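Local coordinates for hydrogenase maturation factor (PDB 3VTI), which probably carries out the ATP-dependent dehydration of a carbamoyl group received from HypF, making the nitrile for [NiFe]-hydrogenase maturation, at residues A19-A24 and V136-A141. Sequence-based numbering, arbitrary orientation.
With MG (magnesium ion), chain K.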
ATOM      1  N   ALA C  19     -21.085  -5.859 -15.243  1.00 56.73           N
ATOM      2  CA  ALA C  19     -20.671  -5.406 -16.566  1.00 55.79           C
ATOM      3  C   ALA C  19     -19.162  -5.543 -16.767  1.00 54.28           C
ATOM      4  O   ALA C  19     -18.725  -5.875 -17.868  1.00 54.13           O
ATOM      5  CB  ALA C  19     -21.121  -3.973 -16.802  1.00 55.20           C
ATOM      6  N   MET C  20     -18.384  -5.312 -15.702  1.00 53.11           N
ATOM      7  CA  MET C  20     -16.917  -5.417 -15.738  1.00 51.64           C
ATOM      8  C   MET C  20     -16.280  -4.436 -16.733  1.00 49.96           C
ATOM      9  O   MET C  20     -15.397  -4.803 -17.526  1.00 48.78           O
ATOM     10  CB  MET C  20     -16.485  -6.853 -16.040  1.00 52.82           C
ATOM     11  CG  MET C  20     -16.528  -7.790 -14.854  1.00 55.99           C
ATOM     12  SD  MET C  20     -16.167  -9.476 -15.366  1.00 60.28           S
ATOM     13  CE  MET C  20     -17.809 -10.110 -15.636  1.00 61.50           C
ATOM     14  N   GLU C  21     -16.749  -3.190 -16.674  1.00 49.49           N
ATOM     15  CA  GLU C  21     -16.260  -2.099 -17.521  1.00 48.09           C
ATOM     16  C   GLU C  21     -15.014  -1.444 -16.930  1.00 46.45           C
ATOM     17  O   GLU C  21     -14.735  -1.600 -15.745  1.00 46.29           O
ATOM     18  CB  GLU C  21     -17.346  -1.034 -17.700  1.00 48.76           C
ATOM     19  CG  GLU C  21     -18.691  -1.527 -18.246  1.00 50.39           C
ATOM     20  CD  GLU C  21     -18.688  -1.771 -19.745  1.00 51.93           C
ATOM     21  OE1 GLU C  21     -17.640  -1.572 -20.395  1.00 52.18           O
ATOM     22  OE2 GLU C  21     -19.744  -2.170 -20.286  1.00 54.32           O
ATOM     23  N   ASP C  22     -14.277  -0.718 -17.772  1.00 45.42           N
ATOM     24  CA  ASP C  22     -13.154   0.123 -17.347  1.00 44.07           C
ATOM     25  C   ASP C  22     -13.632   1.251 -16.442  1.00 43.47           C
ATOM     26  O   ASP C  22     -12.873   1.773 -15.633  1.00 43.08           O
ATOM     27  CB  ASP C  22     -12.463   0.753 -18.564  1.00 44.10           C
ATOM     28  CG  ASP C  22     -11.578  -0.221 -19.315  1.00 44.99           C
ATOM     29  OD1 ASP C  22     -10.404  -0.392 -18.901  1.00 46.42           O
ATOM     30  OD2 ASP C  22     -12.054  -0.801 -20.320  1.00 44.90           O
ATOM     31  N   ALA C  23     -14.892   1.640 -16.604  1.00 43.64           N
ATOM     32  CA  ALA C  23     -15.484   2.687 -15.788  1.00 43.54           C
ATOM     33  C   ALA C  23     -16.996   2.492 -15.701  1.00 44.58           C
ATOM     34  O   ALA C  23     -17.616   2.002 -16.644  1.00 45.23           O
ATOM     35  CB  ALA C  23     -15.144   4.052 -16.364  1.00 43.02           C
ATOM     36  N   ALA C  24     -17.585   2.858 -14.568  1.00 44.64           N
ATOM     37  CA  ALA C  24     -19.045   2.888 -14.455  1.00 46.08           C
ATOM     38  C   ALA C  24     -19.583   4.091 -15.220  1.00 46.38           C
ATOM     39  O   ALA C  24     -18.966   5.153 -15.216  1.00 46.12           O
ATOM     40  CB  ALA C  24     -19.462   2.969 -12.998  1.00 46.39           C
ATOM     41  N   VAL C 136     -19.434   3.029 -25.928  1.00 51.85           N
ATOM     42  CA  VAL C 136     -18.287   2.146 -25.867  1.00 50.08           C
ATOM     43  C   VAL C 136     -18.411   1.278 -24.626  1.00 49.63           C
ATOM     44  O   VAL C 136     -18.604   1.792 -23.526  1.00 49.01           O
ATOM     45  CB  VAL C 136     -16.968   2.951 -25.826  1.00 48.60           C
ATOM     46  CG1 VAL C 136     -15.802   2.053 -26.094  1.00 46.75           C
ATOM     47  CG2 VAL C 136     -16.997   4.077 -26.862  1.00 48.54           C
ATOM     48  N   SER C 137     -18.295  -0.034 -24.818  1.00 49.98           N
ATOM     49  CA  SER C 137     -18.490  -1.026 -23.759  1.00 50.30           C
ATOM     50  C   SER C 137     -17.846  -2.335 -24.195  1.00 50.46           C
ATOM     51  O   SER C 137     -17.882  -2.651 -25.390  1.00 51.70           O
ATOM     52  CB  SER C 137     -19.999  -1.220 -23.512  1.00 51.89           C
ATOM     53  OG  SER C 137     -20.321  -2.536 -23.101  1.00 53.07           O
ATOM     54  N   ILE C 138     -17.281  -3.102 -23.252  1.00 49.76           N
ATOM     55  CA  ILE C 138     -16.717  -4.442 -23.569  1.00 50.09           C
ATOM     56  C   ILE C 138     -17.746  -5.424 -24.089  1.00 52.12           C
ATOM     57  O   ILE C 138     -17.376  -6.512 -24.514  1.00 53.00           O
ATOM     58  CB  ILE C 138     -16.007  -5.173 -22.363  1.00 49.39           C
ATOM     59  CG1 ILE C 138     -16.463  -4.623 -21.015  1.00 48.74           C
ATOM     60  CG2 ILE C 138     -14.488  -5.196 -22.514  1.00 47.71           C
ATOM     61  CD1 ILE C 138     -17.836  -5.074 -20.638  1.00 50.93           C
ATOM     62  N   LYS C 139     -19.024  -5.055 -24.025  1.00 53.54           N
ATOM     63  CA  LYS C 139     -20.119  -5.892 -24.533  0.60 56.38           C
ATOM     64  C   LYS C 139     -20.493  -5.632 -25.998  1.00 57.18           C
ATOM     65  O   LYS C 139     -21.360  -6.312 -26.543  1.00 59.29           O
ATOM     66  CB  LYS C 139     -21.363  -5.710 -23.658  1.00 57.70           C
ATOM     67  CG  LYS C 139     -21.371  -6.588 -22.416  1.00 60.39           C
ATOM     68  CD  LYS C 139     -22.321  -6.060 -21.343  1.00 64.49           C
ATOM     69  CE  LYS C 139     -21.671  -4.914 -20.559  1.00 64.36           C
ATOM     70  NZ  LYS C 139     -22.679  -4.175 -19.741  1.00 67.01           N
ATOM     71  N   ASN C 140     -19.834  -4.659 -26.628  1.00 56.01           N
ATOM     72  CA  ASN C 140     -20.290  -4.107 -27.912  1.00 57.11           C
ATOM     73  C   ASN C 140     -19.687  -4.717 -29.176  1.00 57.53           C
ATOM     74  O   ASN C 140     -20.045  -4.317 -30.275  1.00 58.89           O
ATOM     75  CB  ASN C 140     -20.101  -2.578 -27.946  1.00 56.24           C
ATOM     76  CG  ASN C 140     -21.182  -1.827 -27.168  1.00 56.73           C
ATOM     77  OD1 ASN C 140     -22.110  -2.428 -26.620  1.00 58.58           O
ATOM     78  ND2 ASN C 140     -21.065  -0.502 -27.124  1.00 54.77           N
ATOM     79  N   ALA C 141     -18.777  -5.673 -29.033  1.00 56.69           N
ATOM     80  CA  ALA C 141     -18.183  -6.303 -30.201  1.00 57.39           C
ATOM     81  C   ALA C 141     -19.155  -7.284 -30.885  1.00 59.87           C
ATOM     82  O   ALA C 141     -19.750  -8.144 -30.229  1.00 60.58           O
ATOM     83  CB  ALA C 141     -16.876  -6.982 -29.832  1.00 56.02           C
TER
HETATM   84 MG    MG K 401      -8.454  -0.253 -17.866  1.00 28.56          MG
HETATM   85  O   HOH W   1      -9.913  -1.378 -16.335  1.00 27.32           O
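The E21 carboxylate takes hydrogen bonds from S137 and I138, one on each oxygen, and a long salt bridge from K139. E21 OE1 accepts from I138 N at 3.3 Å, on its syn side and 20° out of the carboxylate plane. E21 OE2 receives S137 OG through its syn lone pair at 2.9 Å. The salt bridge from K139 NZ to E21 OE2 spans 3.6 Å; the two side chains cross at about a right angle, and K139 NZ also lies beside A19 CB. S137 OG in turn accepts from K139 N at 3.0 Å, an ST turn consistent with the hydroxyl being held for E21. The CB of I138 is directed toward the 19-24 loop, with CG1 against E21 OE1 and CD1 near A19 O. An alanine here in place of E21 would probably leave the I138 N-H and S137 hydroxyl without these acceptors and K139 without this counter-charge. D22 OD1 binds magnesium at 2.2 Å, with D60 and D199 completing the protein ligands. The paired charge and hydrogen bonds thus tie a metal-binding loop of the PurM-like N-terminal region, between helix 15-19 and strand 24-26, to the loop joining strands 120-130 and 146-149.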